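Local structure of sortase (Streptomyces avermitilis, 5GO5) at residues A[53-58]-A[126-131]; A[74-79]-A[98-103]; A[150-155]-A[180-185]. The protein probably acts as a calcium-independent housekeeping sortase, a cysteine transpeptidase that cuts sorting signals of surface proteins and anchors these proteins to the cell wall. All coordinates share one frame; numbering follows the deposited sequence.

Contact 1. Residues A[53-58]-A[126-131]; sequences VMYIPR and TTWFTY
Y55 and W128 meet through their rings, from two strands that are not direct neighbours, and these rings alone make the contact. Strand 119-123 runs between them: Y55 shares backbone hydrogen bonds with V121 on one side of it, while W128 rests its indole on V121 and T123 from the other. Starting from Y55 CB, the side chain heads for segment 126-131 but is still too far away to touch it. CG lies anti to the carbonyl carbon (chi1 -58°), which brings the CD1-CE1 side of the phenol up to the benzo edge of the indole. CD1, in the plane of the indole and just off its edge, is the first atom to meet W128, at 3.8 Å from CZ3. Next comes CE1, the closest atom, 3.7 Å from W128 CZ3. CE1 also lies 3.8 Å from W128 CH2, so the benzo corner of the indole sits against the CD1-CE1 bond of the phenol. Beyond this the ring draws off, and the hydroxyl OH is already 4.6 Å from W128 CH2. The planes are inclined at 54° and the six-membered rings have centroids 5.7 Å apart, an oblique aromatic pair held by dispersion with little overlap. P196 and L199 of the C-terminal tail also touch the indole, and N64 touches Y55. One residue earlier, M54 turns the other way, onto V120, L122 and L166. Such alternation, with M54 facing the core and aromatic rings bridging a strand on the outer surface, fits the closed beta barrel of the sortase fold.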
# COMPACT_ATOMS: atom_id res chain seq x y z
N VAL A 53 -1.88 -3.99 -9.51
CA VAL A 53 -0.84 -3.02 -9.80
C VAL A 53 -1.12 -1.76 -8.98
O VAL A 53 -2.30 -1.33 -8.91
CB VAL A 53 -0.78 -2.63 -11.30
CG1 VAL A 53 0.31 -1.64 -11.57
CG2 VAL A 53 -0.62 -3.87 -12.17
N MET A 54 -0.06 -1.18 -8.44
CA MET A 54 -0.13 0.04 -7.66
C MET A 54 0.49 1.20 -8.41
O MET A 54 1.56 1.07 -8.99
CB MET A 54 0.56 -0.14 -6.30
CG MET A 54 0.33 1.00 -5.30
SD MET A 54 1.21 0.81 -3.73
CE MET A 54 0.41 -0.63 -3.04
N TYR A 55 -0.15 2.36 -8.26
CA TYR A 55 0.34 3.64 -8.74
C TYR A 55 0.25 4.65 -7.60
O TYR A 55 -0.74 4.67 -6.87
CB TYR A 55 -0.57 4.13 -9.88
CG TYR A 55 -0.68 3.19 -11.06
CD1 TYR A 55 -1.57 2.10 -11.07
CD2 TYR A 55 0.17 3.35 -12.21
CE1 TYR A 55 -1.63 1.22 -12.15
CE2 TYR A 55 0.09 2.48 -13.26
CZ TYR A 55 -0.78 1.40 -13.24
OH TYR A 55 -0.85 0.54 -14.29
N ILE A 56 1.25 5.51 -7.45
CA ILE A 56 1.25 6.56 -6.45
C ILE A 56 1.77 7.82 -7.13
O ILE A 56 2.97 7.93 -7.33
CB ILE A 56 2.12 6.21 -5.25
CG1 ILE A 56 1.64 4.89 -4.61
CG2 ILE A 56 2.08 7.31 -4.22
CD1 ILE A 56 2.53 4.39 -3.49
N PRO A 57 0.87 8.71 -7.50
CA PRO A 57 1.30 9.92 -8.25
C PRO A 57 2.46 10.69 -7.59
O PRO A 57 3.37 11.16 -8.29
CB PRO A 57 0.01 10.70 -8.31
CG PRO A 57 -1.06 9.67 -8.46
CD PRO A 57 -0.59 8.54 -7.56
N ARG A 58 2.51 10.76 -6.27
CA ARG A 58 3.59 11.44 -5.56
C ARG A 58 4.96 10.89 -5.87
O ARG A 58 5.95 11.63 -5.87
CB ARG A 58 3.39 11.42 -4.04
CG ARG A 58 4.47 12.06 -3.18
CD ARG A 58 4.56 13.57 -3.38
NE ARG A 58 3.36 14.22 -2.90
CZ ARG A 58 3.07 15.51 -3.06
NH1 ARG A 58 3.92 16.31 -3.73
NH2 ARG A 58 1.91 15.98 -2.60
N THR A 126 -10.21 -5.34 -12.83
CA THR A 126 -11.67 -5.09 -12.93
C THR A 126 -12.04 -3.70 -12.40
O THR A 126 -12.87 -2.99 -13.01
CB THR A 126 -12.42 -6.15 -12.16
OG1 THR A 126 -12.21 -7.39 -12.83
CG2 THR A 126 -13.91 -5.89 -12.09
N THR A 127 -11.45 -3.36 -11.26
CA THR A 127 -11.77 -2.13 -10.53
C THR A 127 -10.53 -1.32 -10.19
O THR A 127 -9.49 -1.88 -9.86
CB THR A 127 -12.50 -2.50 -9.22
OG1 THR A 127 -13.66 -3.33 -9.51
CG2 THR A 127 -12.92 -1.32 -8.39
N TRP A 128 -10.68 -0.00 -10.26
CA TRP A 128 -9.72 0.93 -9.77
C TRP A 128 -10.12 1.35 -8.38
O TRP A 128 -11.22 1.84 -8.19
CB TRP A 128 -9.72 2.20 -10.60
CG TRP A 128 -9.06 2.06 -11.96
CD1 TRP A 128 -9.68 2.01 -13.16
CD2 TRP A 128 -7.66 1.99 -12.22
NE1 TRP A 128 -8.75 1.91 -14.19
CE2 TRP A 128 -7.50 1.91 -13.62
CE3 TRP A 128 -6.54 2.00 -11.40
CZ2 TRP A 128 -6.25 1.83 -14.21
CZ3 TRP A 128 -5.30 1.96 -11.99
CH2 TRP A 128 -5.17 1.85 -13.37
N PHE A 129 -9.20 1.22 -7.44
CA PHE A 129 -9.41 1.59 -6.04
C PHE A 129 -8.53 2.78 -5.76
O PHE A 129 -7.30 2.70 -5.92
CB PHE A 129 -8.98 0.42 -5.13
CG PHE A 129 -9.76 -0.85 -5.34
CD1 PHE A 129 -9.40 -1.75 -6.34
CD2 PHE A 129 -10.88 -1.12 -4.55
CE1 PHE A 129 -10.13 -2.93 -6.54
CE2 PHE A 129 -11.60 -2.32 -4.74
CZ PHE A 129 -11.22 -3.20 -5.73
N THR A 130 -9.11 3.88 -5.26
CA THR A 130 -8.34 5.03 -4.86
C THR A 130 -8.38 5.16 -3.36
O THR A 130 -9.45 5.42 -2.80
CB THR A 130 -8.88 6.34 -5.47
OG1 THR A 130 -8.82 6.24 -6.89
CG2 THR A 130 -8.07 7.51 -5.04
N TYR A 131 -7.21 4.99 -2.73
CA TYR A 131 -7.04 5.24 -1.32
C TYR A 131 -6.41 6.61 -1.10
O TYR A 131 -5.64 7.09 -1.95
CB TYR A 131 -6.16 4.17 -0.69
CG TYR A 131 -6.76 2.80 -0.58
CD1 TYR A 131 -6.72 1.89 -1.64
CD2 TYR A 131 -7.38 2.36 0.61
CE1 TYR A 131 -7.24 0.59 -1.52
CE2 TYR A 131 -7.89 1.07 0.73
CZ TYR A 131 -7.83 0.19 -0.33
OH TYR A 131 -8.34 -1.08 -0.12

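Contact 2. Residues A[74-79]-A[98-103]; sequences EVLKKG and AGHRRT. With GLY (glycine), chain B.
L76 backs onto H100, the predicted proton donor/acceptor of the sortase active site, and through H100 the short helix 73-76 of the sortase fold borders the pocket where a glycine is bound. Along this segment, E74 and V75 serve other neighbours: E74 OE2 is hydrogen-bonded to Y47 OH, and V75 packs on Y47 and L68. L76 does the touching. Its CB is 3.5 Å from H100 NE2, and its carbonyl O, near the imidazole plane, comes within 3.3 Å of H100 CD2, so backbone and side chain together bracket the CD2-NE2 edge. With CG anti to the carbonyl carbon (chi1 -60°), the L76 branch goes to A98, the last residue of strand 93-98, where CD2 lies against the backbone O and CB. K77 contributes a side-chain contact to Y104, and K78 returns its N-H to V75 O, closing the turn. The chain then leaves helical geometry at G79, whose carbonyl O probably accepts from a water that in turn accepts the backbone N-H of H100, at 2.9 Å from H100 N. This water ties the two segments together beside the imidazole. Across the ring from L76, the glycine carboxylate is gripped twice: H100 ND1 donates to OXT over 2.9 Å, nearly straight at 165°, and R101 N donates to the other carboxylate oxygen, O, over 3.0 Å. The pocket also includes C169, the predicted acyl-thioester residue, here chemically modified. At the amino end of the ligand, glycine N lies 2.8 Å from T103 OG1, which itself sits 3.2 Å above the H100 ring plane, toward its rim.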
# COMPACT_ATOMS: atom_id res chain seq x y z
N GLU A 74 11.76 -13.51 -0.90
CA GLU A 74 11.82 -13.65 -2.34
C GLU A 74 10.71 -12.89 -3.09
O GLU A 74 10.89 -12.55 -4.25
CB GLU A 74 11.78 -15.13 -2.75
CG GLU A 74 10.42 -15.81 -2.76
CD GLU A 74 9.72 -15.97 -1.39
OE1 GLU A 74 10.32 -15.73 -0.31
OE2 GLU A 74 8.55 -16.35 -1.41
N VAL A 75 9.56 -12.71 -2.44
CA VAL A 75 8.49 -11.90 -3.02
C VAL A 75 8.92 -10.44 -3.16
O VAL A 75 8.70 -9.84 -4.22
CB VAL A 75 7.17 -11.97 -2.19
CG1 VAL A 75 6.10 -11.09 -2.84
CG2 VAL A 75 6.68 -13.41 -2.11
N LEU A 76 9.49 -9.90 -2.12
CA LEU A 76 9.87 -8.49 -2.04
C LEU A 76 10.98 -8.16 -3.04
O LEU A 76 11.17 -6.99 -3.37
CB LEU A 76 10.19 -8.11 -0.63
CG LEU A 76 9.04 -8.29 0.41
CD1 LEU A 76 9.44 -7.66 1.73
CD2 LEU A 76 7.71 -7.74 -0.09
N LYS A 77 11.71 -9.16 -3.54
CA LYS A 77 12.65 -8.92 -4.65
C LYS A 77 12.00 -8.67 -6.02
O LYS A 77 12.65 -8.09 -6.91
CB LYS A 77 13.66 -10.10 -4.75
CG LYS A 77 14.51 -10.29 -3.50
CD LYS A 77 15.49 -11.48 -3.67
CE LYS A 77 16.35 -11.68 -2.44
N LYS A 78 10.75 -9.08 -6.21
CA LYS A 78 10.04 -8.98 -7.47
C LYS A 78 9.04 -7.81 -7.53
O LYS A 78 8.53 -7.49 -8.60
CB LYS A 78 9.24 -10.24 -7.73
CG LYS A 78 10.07 -11.51 -7.75
CD LYS A 78 9.12 -12.67 -7.96
CE LYS A 78 9.80 -14.00 -7.80
NZ LYS A 78 8.79 -15.03 -8.11
N GLY A 79 8.69 -7.26 -6.38
CA GLY A 79 7.67 -6.21 -6.34
C GLY A 79 7.27 -5.91 -4.90
O GLY A 79 7.97 -6.20 -3.97
N ALA A 98 4.08 -4.23 1.84
CA ALA A 98 5.47 -3.94 2.13
C ALA A 98 6.26 -3.70 0.85
O ALA A 98 6.02 -4.34 -0.15
CB ALA A 98 6.06 -5.12 2.84
N GLY A 99 7.27 -2.84 0.95
CA GLY A 99 8.22 -2.67 -0.17
C GLY A 99 9.57 -2.18 0.31
O GLY A 99 9.69 -1.54 1.37
N HIS A 100 10.57 -2.48 -0.49
CA HIS A 100 11.93 -2.05 -0.17
C HIS A 100 12.15 -0.60 -0.55
O HIS A 100 11.70 -0.13 -1.61
CB HIS A 100 12.94 -2.91 -0.93
CG HIS A 100 13.10 -4.28 -0.39
ND1 HIS A 100 13.48 -4.51 0.92
CD2 HIS A 100 12.95 -5.49 -0.97
CE1 HIS A 100 13.55 -5.82 1.12
NE2 HIS A 100 13.24 -6.43 -0.01
N ARG A 101 12.88 0.10 0.31
CA ARG A 101 13.26 1.49 0.11
C ARG A 101 14.62 1.62 -0.61
O ARG A 101 14.80 2.49 -1.45
CB ARG A 101 13.26 2.20 1.45
CG ARG A 101 13.66 3.64 1.35
CD ARG A 101 13.40 4.39 2.61
NE ARG A 101 13.98 5.72 2.46
CZ ARG A 101 14.04 6.63 3.41
NH1 ARG A 101 13.55 6.38 4.61
NH2 ARG A 101 14.63 7.80 3.16
N ARG A 102 15.56 0.75 -0.28
CA ARG A 102 16.97 0.90 -0.73
C ARG A 102 17.57 -0.32 -1.40
O ARG A 102 18.74 -0.28 -1.78
CB ARG A 102 17.86 1.26 0.45
CG ARG A 102 17.26 2.20 1.48
CD ARG A 102 18.12 2.18 2.74
NE ARG A 102 17.43 2.76 3.90
CZ ARG A 102 17.22 4.06 4.10
NH1 ARG A 102 16.59 4.46 5.20
NH2 ARG A 102 17.63 4.97 3.21
N THR A 103 16.79 -1.39 -1.58
CA THR A 103 17.26 -2.57 -2.29
C THR A 103 16.25 -2.97 -3.34
O THR A 103 15.10 -2.48 -3.33
CB THR A 103 17.52 -3.76 -1.33
OG1 THR A 103 16.39 -3.98 -0.47
CG2 THR A 103 18.74 -3.48 -0.46
N GLY B . 16.03 -2.09 1.53
CA GLY B . 15.56 -1.17 2.59
C GLY B . 14.21 -1.66 2.99
O GLY B . 13.21 -0.90 3.09
OXT GLY B . 14.12 -2.87 3.18
O HOH W 1 9.91 -4.37 -2.65

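Contact 3. Residues A[150-155]-A[180-185]; sequences PVPRKS and IVWAHL
The indole of W182 has S155 CB and CA and the K154 carbonyl carbon over one face, and I180 CG2, from two residues back along its own strand, over the opposite one. The strand is 178-190 of the sortase barrel; V181 faces the other way, onto L166 and F111, while W182 receives the loop that connects strands 127-140 and 162-167. The face contact is a CH-pi interaction: S155 CB stands 3.6 Å from the centroid of the five-membered ring of W182, only 13° off its normal. Along the benzo end, K154 CB approaches W182 CH2 at 3.7 Å and the K154 carbonyl O lies near CZ3. Extended beyond CG, the lysine chain leaves the indole, and NZ makes a salt bridge with D144 and a hydrogen bond with Y138 OH. At the pyrrole end, P152 slides past the indole, with its CG 3.5 Å from W182 NE1 in an oblique approach. That nitrogen is satisfied by V147 O, a bond that helps to fix the rotation of the ring. A leucine here would probably leave V147 O without its indole donor and open a gap beneath S155 and P152, since it could neither reach both nor offer a flat face. The backbone sets S155 CB on the ring, while chi1 66° turns OG to its own loop, where it also bonds with Y157 N. There P152 O accepts from both S155 N and S155 OG, the hydroxyl at 2.6 Å, in the carbonyl plane and on a lone pair.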
# COMPACT_ATOMS: atom_id res chain seq x y z
N PRO A 150 -6.17 -4.63 11.80
CA PRO A 150 -7.30 -4.07 11.12
C PRO A 150 -7.61 -2.63 11.45
O PRO A 150 -8.07 -1.92 10.57
CB PRO A 150 -8.46 -5.01 11.54
CG PRO A 150 -7.80 -6.29 11.73
CD PRO A 150 -6.49 -5.94 12.37
N VAL A 151 -7.46 -2.24 12.71
CA VAL A 151 -7.60 -0.86 13.17
C VAL A 151 -6.35 -0.51 13.95
O VAL A 151 -6.32 -0.63 15.19
CB VAL A 151 -8.90 -0.60 14.00
CG1 VAL A 151 -9.04 0.88 14.29
CG2 VAL A 151 -10.10 -1.10 13.26
N PRO A 152 -5.28 -0.06 13.27
CA PRO A 152 -4.01 0.12 13.99
C PRO A 152 -4.03 1.30 14.96
O PRO A 152 -4.47 2.38 14.59
CB PRO A 152 -3.00 0.44 12.88
CG PRO A 152 -3.64 0.00 11.64
CD PRO A 152 -5.12 0.14 11.81
N ARG A 153 -3.57 1.07 16.19
CA ARG A 153 -3.52 2.14 17.21
C ARG A 153 -2.86 3.44 16.74
O ARG A 153 -3.37 4.55 16.98
CB ARG A 153 -2.79 1.61 18.45
CG ARG A 153 -2.42 2.67 19.49
CD ARG A 153 -2.02 1.99 20.79
NE ARG A 153 -0.77 1.23 20.64
CZ ARG A 153 0.46 1.74 20.77
NH1 ARG A 153 0.67 3.03 21.05
NH2 ARG A 153 1.51 0.94 20.61
N LYS A 154 -1.76 3.31 16.01
CA LYS A 154 -1.03 4.49 15.58
C LYS A 154 -1.58 5.17 14.32
O LYS A 154 -1.15 6.29 13.97
CB LYS A 154 0.45 4.15 15.42
CG LYS A 154 1.05 3.68 16.74
CD LYS A 154 2.48 3.25 16.56
CE LYS A 154 3.14 2.93 17.90
NZ LYS A 154 4.56 2.65 17.64
N SER A 155 -2.55 4.54 13.67
CA SER A 155 -3.13 5.18 12.48
C SER A 155 -3.97 6.40 12.78
O SER A 155 -4.25 7.18 11.87
CB SER A 155 -3.97 4.17 11.73
OG SER A 155 -5.12 3.78 12.51
N ILE A 180 5.92 4.21 7.77
CA ILE A 180 4.57 3.67 7.57
C ILE A 180 3.68 4.82 7.12
O ILE A 180 3.76 5.95 7.65
CB ILE A 180 3.92 3.11 8.86
CG1 ILE A 180 4.89 2.30 9.75
CG2 ILE A 180 2.62 2.34 8.57
CD1 ILE A 180 5.31 0.99 9.15
N VAL A 181 2.77 4.54 6.18
CA VAL A 181 1.60 5.41 5.98
C VAL A 181 0.31 4.59 6.05
O VAL A 181 0.30 3.40 5.70
CB VAL A 181 1.60 6.21 4.65
CG1 VAL A 181 2.73 7.21 4.63
CG2 VAL A 181 1.68 5.29 3.46
N TRP A 182 -0.75 5.24 6.50
CA TRP A 182 -2.07 4.68 6.53
C TRP A 182 -3.02 5.51 5.70
O TRP A 182 -3.00 6.73 5.77
CB TRP A 182 -2.63 4.58 7.96
CG TRP A 182 -1.88 3.67 8.87
CD1 TRP A 182 -2.04 2.34 8.99
CD2 TRP A 182 -0.84 4.05 9.78
NE1 TRP A 182 -1.16 1.84 9.97
CE2 TRP A 182 -0.45 2.88 10.48
CE3 TRP A 182 -0.23 5.28 10.12
CZ2 TRP A 182 0.55 2.89 11.46
CZ3 TRP A 182 0.80 5.28 11.09
CH2 TRP A 182 1.15 4.10 11.75
N ALA A 183 -3.91 4.83 5.00
CA ALA A 183 -4.85 5.43 4.08
C ALA A 183 -6.23 4.79 4.21
O ALA A 183 -6.36 3.64 4.63
CB ALA A 183 -4.32 5.27 2.67
N HIS A 184 -7.26 5.48 3.72
CA HIS A 184 -8.59 4.91 3.64
C HIS A 184 -9.12 4.95 2.19
O HIS A 184 -8.68 5.76 1.37
CB HIS A 184 -9.59 5.65 4.54
CG HIS A 184 -9.99 6.98 4.00
ND1 HIS A 184 -9.25 8.12 4.20
CD2 HIS A 184 -11.01 7.33 3.18
CE1 HIS A 184 -9.81 9.13 3.54
NE2 HIS A 184 -10.88 8.68 2.93
N LEU A 185 -10.03 4.04 1.89
CA LEU A 185 -10.58 3.92 0.55
C LEU A 185 -11.52 5.09 0.29
O LEU A 185 -12.51 5.28 1.02
CB LEU A 185 -11.31 2.60 0.37
CG LEU A 185 -11.83 2.34 -1.05
CD1 LEU A 185 -10.68 2.28 -2.07
CD2 LEU A 185 -12.72 1.10 -1.07

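Contacts 1 and 3 belong to the same stretch of barrel wall, because strands 127-140 and 178-190 are neighbours in the sheet. Their centres are 17 Å apart, yet the segments touch: Y131 CD2 packs 3.4 Å from L185 N, and F129 and T130 lie against the L185 side chain. Contact 2, which holds the glycine and H100, stands apart from both. Its centre is 18 Å from that of contact 1 and 21 Å from that of contact 3, on the other side of the chain's centre from contact 3. Its nearest atoms remain about 7 Å from contact 1 and about 9 Å from contact 3, so neither of these lines the pocket.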